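Local coordinates for DUF1460 domain-containing protein (Legionella pneumophila subsp. pneumophila, PDB 2IM9) that is of unknown function but belongs to the N-acetylmuramoyl-L-alanine amidase-like family of clan CA and may therefore cleave amide bonds in cell-wall peptidoglycan, at residues I154-R159 / K163-L168; T225-E230 / H236-I241; Y144-G149 / N313-L318. All coordinates share one frame; numbering follows the deposited sequence.

Contact 1. Residues I154-R159 / K163-L168; sequences ITFSIR and KQPVAL
Phe156 lays one face of its ring against Ala167, whose CB stands 3.6 Å from the ring centroid and only 5° off the ring normal, a CH-pi contact over the middle of the face. The same ring meets a second partner quite differently: Pro165 CB lies at its edge, near the ring plane, 3.6 Å from Phe156 CD2. One flat group thus packs on two neighbours at once, and Tyr169 meets it from outside the pair. Thr155 turns its methyl anti to its own nitrogen, which brings CG2 to 4.0 Å from Ala167 CB, while the hydroxyl bonds to Asp153 and to the backbone N of Ile314.

At the other end, the Arg159 chain bends at chi3 (-67°) and folds back over the Lys163 peptide. The carbonyl oxygen of Lys163 sits above one face of the guanidinium, toward its rim; Arg159 NH1 is 3.4 Å from Lys163 O, but the angle is too poor for a hydrogen bond. Arg159 CD also rests on Pro165 CD.

Between these side-chain contacts a water joins the backbones. It accepts from Val166 N at 2.8 Å and can donate to Ile158 O (2.7 Å) and, over a longer reach, to Thr155 O, although more acceptors compete than it has protons. The arrangement is a loop folded on itself: a short 3-10 turn packs through side chains and a bridging water against the chain returning to strand 168-175, within the connection that leaves strand 151-153 of the antiparallel sheet.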
ATOM      1  N   ILE A 154      -7.749  11.818  -5.767  1.00 16.75           N
ATOM      2  CA  ILE A 154      -7.765  13.232  -6.145  1.00 17.28           C
ATOM      3  C   ILE A 154      -6.816  13.579  -7.296  1.00 16.90           C
ATOM      4  O   ILE A 154      -6.585  14.760  -7.580  1.00 17.31           O
ATOM      5  CB  ILE A 154      -7.501  14.147  -4.935  1.00 17.29           C
ATOM      6  CG1 ILE A 154      -6.091  13.946  -4.365  1.00 18.35           C
ATOM      7  CG2 ILE A 154      -8.569  13.906  -3.857  1.00 18.63           C
ATOM      8  CD1 ILE A 154      -5.570  15.191  -3.679  1.00 19.10           C
ATOM      9  N   THR A 155      -6.299  12.555  -7.979  1.00 16.21           N
ATOM     10  CA  THR A 155      -5.324  12.741  -9.063  1.00 15.64           C
ATOM     11  C   THR A 155      -5.753  13.799 -10.081  1.00 16.27           C
ATOM     12  O   THR A 155      -4.970  14.705 -10.415  1.00 15.43           O
ATOM     13  CB  THR A 155      -5.034  11.401  -9.769  1.00 16.28           C
ATOM     14  OG1 THR A 155      -4.728  10.405  -8.769  1.00 16.13           O
ATOM     15  CG2 THR A 155      -3.868  11.534 -10.747  1.00 15.49           C
ATOM     16  N   PHE A 156      -6.996  13.704 -10.555  1.00 16.08           N
ATOM     17  CA  PHE A 156      -7.471  14.660 -11.572  1.00 17.09           C
ATOM     18  C   PHE A 156      -7.611  16.098 -11.058  1.00 18.31           C
ATOM     19  O   PHE A 156      -7.640  17.034 -11.865  1.00 19.46           O
ATOM     20  CB  PHE A 156      -8.797  14.215 -12.200  1.00 16.88           C
ATOM     21  CG  PHE A 156      -8.626  13.337 -13.406  1.00 17.21           C
ATOM     22  CD1 PHE A 156      -8.581  11.953 -13.276  1.00 19.88           C
ATOM     23  CD2 PHE A 156      -8.525  13.902 -14.686  1.00 16.54           C
ATOM     24  CE1 PHE A 156      -8.424  11.139 -14.407  1.00 20.43           C
ATOM     25  CE2 PHE A 156      -8.367  13.096 -15.823  1.00 18.89           C
ATOM     26  CZ  PHE A 156      -8.321  11.717 -15.683  1.00 18.52           C
ATOM     27  N   SER A 157      -7.733  16.271  -9.743  1.00 17.83           N
ATOM     28  CA  SER A 157      -7.884  17.604  -9.155  1.00 19.34           C
ATOM     29  C   SER A 157      -6.568  18.390  -9.125  1.00 19.10           C
ATOM     30  O   SER A 157      -6.544  19.571  -8.749  1.00 20.24           O
ATOM     31  CB  SER A 157      -8.447  17.510  -7.740  1.00 19.30           C
ATOM     32  OG  SER A 157      -7.414  17.166  -6.830  1.00 23.70           O
ATOM     33  N   ILE A 158      -5.477  17.740  -9.501  1.00 18.49           N
ATOM     34  CA  ILE A 158      -4.188  18.409  -9.553  1.00 19.64           C
ATOM     35  C   ILE A 158      -4.063  18.958 -10.965  1.00 19.83           C
ATOM     36  O   ILE A 158      -3.767  18.224 -11.902  1.00 19.80           O
ATOM     37  CB  ILE A 158      -3.044  17.471  -9.145  1.00 20.11           C
ATOM     38  CG1 ILE A 158      -3.219  17.101  -7.663  1.00 21.73           C
ATOM     39  CG2 ILE A 158      -1.675  18.146  -9.376  1.00 21.26           C
ATOM     40  CD1 ILE A 158      -2.535  15.876  -7.267  1.00 24.61           C
ATOM     41  N   ARG A 159      -4.305  20.256 -11.104  1.00 19.41           N
ATOM     42  CA  ARG A 159      -4.518  20.860 -12.418  1.00 19.98           C
ATOM     43  C   ARG A 159      -3.408  21.852 -12.788  1.00 19.93           C
ATOM     44  O   ARG A 159      -2.716  22.366 -11.910  1.00 18.27           O
ATOM     45  CB  ARG A 159      -5.895  21.534 -12.432  1.00 20.61           C
ATOM     46  CG  ARG A 159      -7.005  20.597 -11.957  1.00 21.97           C
ATOM     47  CD  ARG A 159      -8.411  21.145 -12.243  1.00 22.25           C
ATOM     48  NE  ARG A 159      -8.707  22.336 -11.445  1.00 26.15           N
ATOM     49  CZ  ARG A 159      -9.871  22.981 -11.468  1.00 29.85           C
ATOM     50  NH1 ARG A 159     -10.865  22.557 -12.250  1.00 28.76           N
ATOM     51  NH2 ARG A 159     -10.040  24.054 -10.703  1.00 30.32           N
ATOM     52  N   LYS A 163      -6.213  25.614 -15.044  1.00 25.65           N
ATOM     53  CA  LYS A 163      -7.256  24.942 -14.261  1.00 26.82           C
ATOM     54  C   LYS A 163      -7.836  23.758 -15.010  1.00 25.93           C
ATOM     55  O   LYS A 163      -9.033  23.475 -14.929  1.00 26.02           O
ATOM     56  CB  LYS A 163      -8.395  25.894 -13.877  1.00 27.09           C
ATOM     57  CG  LYS A 163      -8.002  27.039 -12.951  1.00 28.70           C
ATOM     58  CD  LYS A 163      -9.186  27.983 -12.713  1.00 29.71           C
ATOM     59  CE  LYS A 163      -9.683  28.590 -14.026  1.00 34.27           C
ATOM     60  NZ  LYS A 163     -10.924  29.406 -13.832  1.00 36.28           N
ATOM     61  N   GLN A 164      -6.979  23.077 -15.743  1.00 25.24           N
ATOM     62  CA  GLN A 164      -7.374  21.853 -16.423  1.00 24.95           C
ATOM     63  C   GLN A 164      -6.525  20.717 -15.886  1.00 24.07           C
ATOM     64  O   GLN A 164      -5.305  20.894 -15.687  1.00 23.12           O
ATOM     65  CB  GLN A 164      -7.194  21.997 -17.931  1.00 25.72           C
ATOM     66  CG  GLN A 164      -8.285  22.863 -18.601  1.00 26.80           C
ATOM     67  CD  GLN A 164      -9.657  22.190 -18.608  1.00 27.87           C
ATOM     68  OE1 GLN A 164     -10.692  22.840 -18.410  1.00 27.47           O
ATOM     69  NE2 GLN A 164      -9.666  20.887 -18.837  1.00 28.12           N
ATOM     70  N   PRO A 165      -7.156  19.557 -15.635  1.00 23.53           N
ATOM     71  CA  PRO A 165      -6.367  18.396 -15.231  1.00 22.62           C
ATOM     72  C   PRO A 165      -5.320  18.028 -16.274  1.00 22.34           C
ATOM     73  O   PRO A 165      -5.464  18.343 -17.464  1.00 22.31           O
ATOM     74  CB  PRO A 165      -7.416  17.267 -15.128  1.00 23.49           C
ATOM     75  CG  PRO A 165      -8.718  17.968 -14.930  1.00 23.87           C
ATOM     76  CD  PRO A 165      -8.598  19.240 -15.727  1.00 23.48           C
ATOM     77  N   VAL A 166      -4.272  17.359 -15.820  1.00 20.92           N
ATOM     78  CA  VAL A 166      -3.226  16.864 -16.706  1.00 19.92           C
ATOM     79  C   VAL A 166      -3.156  15.329 -16.653  1.00 19.33           C
ATOM     80  O   VAL A 166      -2.319  14.716 -17.330  1.00 18.44           O
ATOM     81  CB  VAL A 166      -1.860  17.459 -16.333  1.00 20.13           C
ATOM     82  CG1 VAL A 166      -1.873  18.985 -16.541  1.00 20.64           C
ATOM     83  CG2 VAL A 166      -1.508  17.139 -14.902  1.00 19.89           C
ATOM     84  N   ALA A 167      -4.045  14.722 -15.863  1.00 18.31           N
ATOM     85  CA  ALA A 167      -4.001  13.267 -15.643  1.00 17.33           C
ATOM     86  C   ALA A 167      -4.427  12.436 -16.848  1.00 16.92           C
ATOM     87  O   ALA A 167      -5.215  12.889 -17.688  1.00 16.88           O
ATOM     88  CB  ALA A 167      -4.838  12.878 -14.432  1.00 18.22           C
ATOM     89  N   LEU A 168      -3.910  11.210 -16.879  1.00 16.31           N
ATOM     90  CA  LEU A 168      -4.203  10.202 -17.900  1.00 16.31           C
ATOM     91  C   LEU A 168      -4.694   8.939 -17.188  1.00 16.62           C
ATOM     92  O   LEU A 168      -4.708   8.888 -15.963  1.00 17.46           O
ATOM     93  CB  LEU A 168      -2.939   9.884 -18.697  1.00 15.93           C
ATOM     94  CG  LEU A 168      -2.280  11.088 -19.392  1.00 17.08           C
ATOM     95  CD1 LEU A 168      -0.894  10.744 -19.940  1.00 17.36           C
ATOM     96  CD2 LEU A 168      -3.220  11.630 -20.479  1.00 19.32           C
TER
HETATM   97  O   HOH W   1      -4.834  16.199 -13.330  1.00 25.05           O

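Contact 2. Residues T225-E230 / H236-I241; sequences TALFSE and HLFSQI
Leu227 and Phe238 both hold CG beside the backbone N and anti to the carbonyl carbon, and with chi1 at -79° the phenyl ring of Phe238 is carried across to Leu227 at about a right angle to its side chain. The outcome is a branch over a face: Leu227 CD2 lies 4.0 Å from the Phe238 ring centroid, a CH-pi contact displaced toward the rim. Leu227 CD2 also touches Leu237 CB at 3.9 Å, so a single branch serves two residues of the second helix.

Phe238 in turn uses its edge. It points toward the face of Phe228 in an offset edge-to-face pair, with the planes at 70° and the centroids 5.9 Å apart. Leu237 completes the interface by placing CD1 3.9 Å from Ala226 CB and close to the carbonyl oxygen of Ala226.

Polar order appears on the second segment. His236 O accepts from Gln240 NE2 (3.0 Å, N-H...O angle 169°) and from Ser239 OG (2.9 Å), and the two donors arrive from opposite faces of the carbonyl plane. The NE2 bond ties the Gln240 amide, from within the type I turn Phe238-Ile241, back to helix 235-238; its NE2 also reaches Arg159 O.

Leu296 and Ile297 of helix 296-303 pack on Phe238, and Leu300 packs on Phe228. The arrangement is a pair of very short helices, 224-227 and 235-238, joined by a brief loop and packed together through apolar and aromatic side chains beside the antiparallel sheet.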
ATOM      1  N   THR A 225       5.543  13.584 -18.142  1.00 17.95           N
ATOM      2  CA  THR A 225       5.575  14.601 -19.200  1.00 18.96           C
ATOM      3  C   THR A 225       4.984  15.932 -18.709  1.00 19.49           C
ATOM      4  O   THR A 225       5.311  17.005 -19.248  1.00 20.12           O
ATOM      5  CB  THR A 225       4.829  14.139 -20.461  1.00 19.86           C
ATOM      6  OG1 THR A 225       3.477  13.797 -20.115  1.00 19.15           O
ATOM      7  CG2 THR A 225       5.536  12.939 -21.074  1.00 18.66           C
ATOM      8  N   ALA A 226       4.120  15.862 -17.696  1.00 19.14           N
ATOM      9  CA  ALA A 226       3.541  17.055 -17.074  1.00 18.51           C
ATOM     10  C   ALA A 226       4.379  17.517 -15.886  1.00 18.57           C
ATOM     11  O   ALA A 226       4.699  18.690 -15.758  1.00 18.14           O
ATOM     12  CB  ALA A 226       2.099  16.786 -16.644  1.00 18.86           C
ATOM     13  N   LEU A 227       4.740  16.580 -15.017  1.00 16.86           N
ATOM     14  CA  LEU A 227       5.447  16.906 -13.783  1.00 17.28           C
ATOM     15  C   LEU A 227       6.851  17.419 -14.054  1.00 17.54           C
ATOM     16  O   LEU A 227       7.419  18.137 -13.231  1.00 17.90           O
ATOM     17  CB  LEU A 227       5.525  15.682 -12.873  1.00 17.44           C
ATOM     18  CG  LEU A 227       4.224  15.261 -12.196  1.00 18.97           C
ATOM     19  CD1 LEU A 227       4.459  13.920 -11.511  1.00 20.39           C
ATOM     20  CD2 LEU A 227       3.777  16.288 -11.165  1.00 18.08           C
ATOM     21  N   PHE A 228       7.399  17.035 -15.208  1.00 17.55           N
ATOM     22  CA  PHE A 228       8.720  17.493 -15.621  1.00 18.04           C
ATOM     23  C   PHE A 228       8.684  18.117 -17.005  1.00 18.88           C
ATOM     24  O   PHE A 228       9.629  17.965 -17.779  1.00 19.28           O
ATOM     25  CB  PHE A 228       9.731  16.347 -15.547  1.00 18.21           C
ATOM     26  CG  PHE A 228       9.941  15.856 -14.161  1.00 18.87           C
ATOM     27  CD1 PHE A 228      10.849  16.485 -13.311  1.00 17.68           C
ATOM     28  CD2 PHE A 228       9.173  14.803 -13.676  1.00 19.42           C
ATOM     29  CE1 PHE A 228      11.019  16.053 -12.012  1.00 20.33           C
ATOM     30  CE2 PHE A 228       9.331  14.351 -12.352  1.00 21.58           C
ATOM     31  CZ  PHE A 228      10.255  14.984 -11.522  1.00 19.19           C
ATOM     32  N   SER A 229       7.590  18.809 -17.320  1.00 19.35           N
ATOM     33  CA  SER A 229       7.513  19.562 -18.583  1.00 21.08           C
ATOM     34  C   SER A 229       8.717  20.498 -18.699  1.00 21.49           C
ATOM     35  O   SER A 229       9.157  21.082 -17.697  1.00 21.10           O
ATOM     36  CB  SER A 229       6.212  20.364 -18.668  1.00 21.62           C
ATOM     37  OG  SER A 229       6.121  21.285 -17.589  1.00 24.24           O
ATOM     38  N   GLU A 230       9.267  20.615 -19.913  1.00 22.56           N
ATOM     39  CA  GLU A 230      10.485  21.411 -20.147  1.00 23.87           C
ATOM     40  C   GLU A 230      11.694  20.943 -19.314  1.00 24.15           C
ATOM     41  O   GLU A 230      12.621  21.727 -19.047  1.00 24.36           O
ATOM     42  CB  GLU A 230      10.222  22.907 -19.922  1.00 24.24           C
ATOM     43  CG  GLU A 230       9.208  23.526 -20.868  1.00 26.25           C
ATOM     44  N   HIS A 236       4.037  24.084  -9.724  1.00 14.91           N
ATOM     45  CA  HIS A 236       2.601  24.302  -9.582  1.00 15.67           C
ATOM     46  C   HIS A 236       1.858  22.994  -9.330  1.00 15.31           C
ATOM     47  O   HIS A 236       0.968  22.934  -8.469  1.00 16.52           O
ATOM     48  CB  HIS A 236       1.990  25.008 -10.802  1.00 15.42           C
ATOM     49  CG  HIS A 236       0.541  25.337 -10.626  1.00 17.44           C
ATOM     50  ND1 HIS A 236       0.101  26.335  -9.781  1.00 18.77           N
ATOM     51  CD2 HIS A 236      -0.570  24.789 -11.170  1.00 16.94           C
ATOM     52  CE1 HIS A 236      -1.218  26.392  -9.819  1.00 18.79           C
ATOM     53  NE2 HIS A 236      -1.651  25.455 -10.644  1.00 18.91           N
ATOM     54  N   LEU A 237       2.199  21.950 -10.084  1.00 14.81           N
ATOM     55  CA  LEU A 237       1.557  20.648  -9.865  1.00 14.16           C
ATOM     56  C   LEU A 237       1.962  20.027  -8.526  1.00 14.36           C
ATOM     57  O   LEU A 237       1.092  19.606  -7.733  1.00 15.16           O
ATOM     58  CB  LEU A 237       1.866  19.677 -11.011  1.00 13.55           C
ATOM     59  CG  LEU A 237       1.305  20.060 -12.388  1.00 15.13           C
ATOM     60  CD1 LEU A 237       1.796  19.100 -13.478  1.00 15.11           C
ATOM     61  CD2 LEU A 237      -0.226  20.095 -12.344  1.00 16.99           C
ATOM     62  N   PHE A 238       3.268  19.973  -8.267  1.00 14.47           N
ATOM     63  CA  PHE A 238       3.759  19.388  -7.013  1.00 14.58           C
ATOM     64  C   PHE A 238       3.141  20.040  -5.776  1.00 15.80           C
ATOM     65  O   PHE A 238       2.828  19.341  -4.803  1.00 15.89           O
ATOM     66  CB  PHE A 238       5.284  19.403  -6.929  1.00 15.14           C
ATOM     67  CG  PHE A 238       5.942  18.315  -7.718  1.00 14.78           C
ATOM     68  CD1 PHE A 238       5.905  16.990  -7.272  1.00 16.54           C
ATOM     69  CD2 PHE A 238       6.625  18.611  -8.887  1.00 15.61           C
ATOM     70  CE1 PHE A 238       6.529  15.970  -7.985  1.00 18.38           C
ATOM     71  CE2 PHE A 238       7.260  17.594  -9.622  1.00 16.00           C
ATOM     72  CZ  PHE A 238       7.215  16.278  -9.170  1.00 16.85           C
ATOM     73  N   SER A 239       2.925  21.357  -5.822  1.00 16.04           N
ATOM     74  CA  SER A 239       2.402  22.084  -4.657  1.00 16.58           C
ATOM     75  C   SER A 239       0.968  21.692  -4.274  1.00 16.86           C
ATOM     76  O   SER A 239       0.515  22.025  -3.173  1.00 17.59           O
ATOM     77  CB  SER A 239       2.453  23.589  -4.925  1.00 17.05           C
ATOM     78  OG  SER A 239       1.416  23.968  -5.819  1.00 19.02           O
ATOM     79  N   GLN A 240       0.257  21.018  -5.183  1.00 16.39           N
ATOM     80  CA  GLN A 240      -1.131  20.622  -4.931  1.00 16.18           C
ATOM     81  C   GLN A 240      -1.270  19.247  -4.278  1.00 16.45           C
ATOM     82  O   GLN A 240      -2.379  18.819  -3.948  1.00 17.03           O
ATOM     83  CB  GLN A 240      -1.967  20.664  -6.218  1.00 16.50           C
ATOM     84  CG  GLN A 240      -2.140  22.061  -6.788  1.00 15.86           C
ATOM     85  CD  GLN A 240      -2.720  22.013  -8.187  1.00 18.08           C
ATOM     86  OE1 GLN A 240      -3.875  21.636  -8.376  1.00 18.68           O
ATOM     87  NE2 GLN A 240      -1.916  22.378  -9.175  1.00 16.84           N
ATOM     88  N   ILE A 241      -0.152  18.556  -4.100  1.00 15.16           N
ATOM     89  CA  ILE A 241      -0.181  17.254  -3.441  1.00 15.25           C
ATOM     90  C   ILE A 241      -0.288  17.547  -1.938  1.00 15.72           C
ATOM     91  O   ILE A 241       0.591  18.208  -1.380  1.00 16.17           O
ATOM     92  CB  ILE A 241       1.093  16.454  -3.768  1.00 14.51           C
ATOM     93  CG1 ILE A 241       1.203  16.221  -5.290  1.00 14.32           C
ATOM     94  CG2 ILE A 241       1.130  15.148  -2.964  1.00 15.04           C
ATOM     95  CD1 ILE A 241       2.497  15.544  -5.754  1.00 14.33           C
TER

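Contact 3. Residues Y144-G149 / N313-L318; sequences YNQKRG and NIQVVL
Gln146 and Gln315 bring their side chains together at about a right angle, with the two amide planes 89° apart, where the C-terminal end of helix 137-147 meets strand 311-317 of the antiparallel sheet. This is helix-on-sheet packing, and the helix ends in a Schellman motif at Gly149. The Gln146 chain is extended beyond CG and so spans the distance between helix and strand; Gln315 directs its CB toward the helix, and its side chain crosses that of Gln146. The deposited Gln315 amide is probably flipped, so its nearest atom, NE2 at 2.7 Å from Gln146 OE1, identifies a close polar approach without establishing its chemistry.

Just past the last helical residue, Arg148 folds back on Asn145 and grips it side-on: NE (2.8 Å) and NH2 (3.1 Å) both reach Asn145 OD1, which lies in the guanidinium plane. Two bonds to one oxygen hold the guanidinium in place, and NH1 is taken up by the carbonyls of Cys327 and Gln328; Cys327 is joined to Cys117 by a disulfide.

Gly149 takes a positive phi (87°), and its N bonds back to Gln146 O. Beyond that turn the carbonyl oxygen of Gly149 faces Leu318, just past the strand. Leu318 lays CB and CD1 against this oxygen, each 3.5 Å from Gly149 O.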
ATOM      1  N   TYR A 144     -11.689  -1.188  -2.959  1.00 17.65           N
ATOM      2  CA  TYR A 144     -12.425  -1.484  -1.731  0.50 18.04           C
ATOM      3  C   TYR A 144     -12.322  -0.378  -0.695  1.00 18.51           C
ATOM      4  O   TYR A 144     -13.313  -0.074  -0.012  1.00 18.56           O
ATOM      5  CB  TYR A 144     -12.038  -2.851  -1.151  0.50 18.73           C
ATOM      6  CG  TYR A 144     -12.554  -3.998  -1.989  0.50 18.59           C
ATOM      7  CD1 TYR A 144     -13.913  -4.104  -2.295  0.50 19.82           C
ATOM      8  CD2 TYR A 144     -11.689  -4.967  -2.489  0.50 18.90           C
ATOM      9  CE1 TYR A 144     -14.396  -5.141  -3.082  0.50 20.14           C
ATOM     10  CE2 TYR A 144     -12.162  -6.011  -3.280  0.50 20.66           C
ATOM     11  CZ  TYR A 144     -13.518  -6.089  -3.571  0.50 20.36           C
ATOM     12  OH  TYR A 144     -14.003  -7.114  -4.338  0.50 19.38           O
ATOM     13  N   ASN A 145     -11.149   0.243  -0.579  1.00 17.08           N
ATOM     14  CA  ASN A 145     -10.989   1.292   0.425  1.00 17.97           C
ATOM     15  C   ASN A 145     -11.634   2.617   0.009  1.00 18.08           C
ATOM     16  O   ASN A 145     -11.999   3.421   0.864  1.00 18.75           O
ATOM     17  CB  ASN A 145      -9.525   1.410   0.887  1.00 18.30           C
ATOM     18  CG  ASN A 145      -9.109   0.240   1.766  1.00 19.37           C
ATOM     19  OD1 ASN A 145      -9.740  -0.036   2.789  1.00 21.46           O
ATOM     20  ND2 ASN A 145      -8.049  -0.472   1.367  1.00 17.65           N
ATOM     21  N   GLN A 146     -11.807   2.818  -1.295  1.00 18.55           N
ATOM     22  CA  GLN A 146     -12.584   3.951  -1.790  1.00 19.94           C
ATOM     23  C   GLN A 146     -14.063   3.687  -1.551  1.00 21.84           C
ATOM     24  O   GLN A 146     -14.779   4.559  -1.028  1.00 22.18           O
ATOM     25  CB  GLN A 146     -12.318   4.210  -3.273  1.00 19.70           C
ATOM     26  CG  GLN A 146     -10.995   4.916  -3.552  1.00 18.50           C
ATOM     27  CD  GLN A 146     -10.527   4.762  -5.001  1.00 19.86           C
ATOM     28  OE1 GLN A 146      -9.368   5.074  -5.339  1.00 20.64           O
ATOM     29  NE2 GLN A 146     -11.408   4.255  -5.856  1.00 18.79           N
ATOM     30  N   LYS A 147     -14.504   2.477  -1.897  1.00 23.61           N
ATOM     31  CA  LYS A 147     -15.927   2.107  -1.768  1.00 25.68           C
ATOM     32  C   LYS A 147     -16.430   2.256  -0.337  1.00 25.81           C
ATOM     33  O   LYS A 147     -17.559   2.718  -0.114  1.00 27.12           O
ATOM     34  CB  LYS A 147     -16.205   0.705  -2.345  1.00 26.68           C
ATOM     35  CG  LYS A 147     -16.098   0.644  -3.880  1.00 28.54           C
ATOM     36  CD  LYS A 147     -17.450   0.610  -4.599  1.00 33.30           C
ATOM     37  CE  LYS A 147     -17.286   0.729  -6.128  1.00 33.41           C
ATOM     38  NZ  LYS A 147     -16.436  -0.351  -6.750  1.00 36.41           N
ATOM     39  N   ARG A 148     -15.582   1.941   0.637  1.00 25.38           N
ATOM     40  CA  ARG A 148     -16.003   2.006   2.028  1.00 25.57           C
ATOM     41  C   ARG A 148     -15.725   3.361   2.685  1.00 24.43           C
ATOM     42  O   ARG A 148     -15.974   3.557   3.879  1.00 24.80           O
ATOM     43  CB  ARG A 148     -15.416   0.853   2.816  1.00 25.86           C
ATOM     44  CG  ARG A 148     -13.977   0.999   3.137  1.00 26.66           C
ATOM     45  CD  ARG A 148     -13.493  -0.298   3.697  1.00 29.62           C
ATOM     46  NE  ARG A 148     -12.130  -0.149   4.165  1.00 30.19           N
ATOM     47  CZ  ARG A 148     -11.794   0.136   5.417  1.00 31.55           C
ATOM     48  NH1 ARG A 148     -12.729   0.284   6.341  1.00 30.26           N
ATOM     49  NH2 ARG A 148     -10.511   0.256   5.738  1.00 30.58           N
ATOM     50  N   GLY A 149     -15.223   4.297   1.890  1.00 23.39           N
ATOM     51  CA  GLY A 149     -15.118   5.688   2.317  1.00 21.58           C
ATOM     52  C   GLY A 149     -13.862   6.065   3.067  1.00 20.80           C
ATOM     53  O   GLY A 149     -13.813   7.120   3.711  1.00 20.83           O
ATOM     54  N   ASN A 313      -0.246   8.393  -8.875  1.00 13.35           N
ATOM     55  CA  ASN A 313      -1.651   8.521  -8.478  1.00 13.29           C
ATOM     56  C   ASN A 313      -1.663   9.067  -7.060  1.00 13.37           C
ATOM     57  O   ASN A 313      -0.789   8.723  -6.260  1.00 12.89           O
ATOM     58  CB  ASN A 313      -2.349   7.147  -8.583  1.00 13.40           C
ATOM     59  CG  ASN A 313      -3.761   7.139  -8.008  1.00 15.41           C
ATOM     60  OD1 ASN A 313      -3.963   7.041  -6.793  1.00 16.37           O
ATOM     61  ND2 ASN A 313      -4.743   7.201  -8.880  1.00 14.54           N
ATOM     62  N   ILE A 314      -2.644   9.927  -6.766  1.00 13.89           N
ATOM     63  CA  ILE A 314      -2.724  10.574  -5.448  0.50 14.35           C
ATOM     64  C   ILE A 314      -4.100  10.340  -4.835  1.00 15.02           C
ATOM     65  O   ILE A 314      -5.126  10.618  -5.455  1.00 14.56           O
ATOM     66  CB  ILE A 314      -2.459  12.111  -5.528  0.50 14.81           C
ATOM     67  CG1 ILE A 314      -1.135  12.430  -6.250  0.50 15.34           C
ATOM     68  CG2 ILE A 314      -2.420  12.735  -4.129  0.50 15.15           C
ATOM     69  CD1 ILE A 314      -1.260  12.596  -7.750  0.50 17.14           C
ATOM     70  N   GLN A 315      -4.101   9.834  -3.598  1.00 13.97           N
ATOM     71  CA  GLN A 315      -5.328   9.620  -2.834  1.00 15.36           C
ATOM     72  C   GLN A 315      -5.219  10.310  -1.490  1.00 15.18           C
ATOM     73  O   GLN A 315      -4.120  10.490  -0.955  1.00 15.56           O
ATOM     74  CB  GLN A 315      -5.531   8.138  -2.595  1.00 15.25           C
ATOM     75  CG  GLN A 315      -5.929   7.387  -3.847  1.00 19.05           C
ATOM     76  CD  GLN A 315      -6.135   5.943  -3.548  1.00 21.24           C
ATOM     77  OE1 GLN A 315      -5.166   5.206  -3.311  1.00 23.43           O
ATOM     78  NE2 GLN A 315      -7.398   5.517  -3.527  1.00 21.74           N
ATOM     79  N   VAL A 316      -6.356  10.721  -0.943  1.00 16.46           N
ATOM     80  CA  VAL A 316      -6.370  11.310   0.396  1.00 16.41           C
ATOM     81  C   VAL A 316      -7.291  10.499   1.289  1.00 16.83           C
ATOM     82  O   VAL A 316      -8.150   9.768   0.805  1.00 16.55           O
ATOM     83  CB  VAL A 316      -6.812  12.782   0.412  1.00 16.72           C
ATOM     84  CG1 VAL A 316      -5.824  13.655  -0.368  1.00 18.17           C
ATOM     85  CG2 VAL A 316      -8.219  12.924  -0.163  1.00 15.91           C
ATOM     86  N   VAL A 317      -7.060  10.595   2.591  1.00 17.02           N
ATOM     87  CA  VAL A 317      -7.853   9.881   3.578  1.00 17.75           C
ATOM     88  C   VAL A 317      -9.031  10.785   3.932  1.00 18.34           C
ATOM     89  O   VAL A 317      -8.839  11.967   4.208  1.00 18.83           O
ATOM     90  CB  VAL A 317      -7.020   9.575   4.838  1.00 17.31           C
ATOM     91  CG1 VAL A 317      -7.902   9.022   5.985  1.00 18.51           C
ATOM     92  CG2 VAL A 317      -5.890   8.620   4.504  1.00 18.54           C
ATOM     93  N   LEU A 318     -10.233  10.221   3.942  1.00 19.01           N
ATOM     94  CA  LEU A 318     -11.443  11.028   4.144  1.00 20.22           C
ATOM     95  C   LEU A 318     -11.846  11.247   5.611  1.00 21.33           C
ATOM     96  O   LEU A 318     -12.211  12.375   5.994  1.00 21.83           O
ATOM     97  CB  LEU A 318     -12.611  10.423   3.368  1.00 20.46           C
ATOM     98  CG  LEU A 318     -12.534  10.474   1.847  1.00 21.03           C
ATOM     99  CD1 LEU A 318     -13.679   9.655   1.254  1.00 20.76           C
ATOM    100  CD2 LEU A 318     -12.550  11.923   1.355  1.00 22.42           C
TER

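Overall arrangement
Contact 2 is the buried apolar member of the three, whereas contacts 1 and 3 are only partly buried. Contact 1 covers the largest area, through ring and proline packing with a bridging water; contact 3 is small, an approach of two amides plus a leucine on a carbonyl. All three gather round strand 311-317. Contact 3 includes it, contact 1 touches it where Ile154 N bonds to Ile314 O, and Leu227 of contact 2 packs on Ile312. Contacts 1 and 2 touch directly, their centres about 10 Å apart. Both join segments close in sequence; contact 3 instead brings together distant parts of the chain, and the other two lie within the loop it closes.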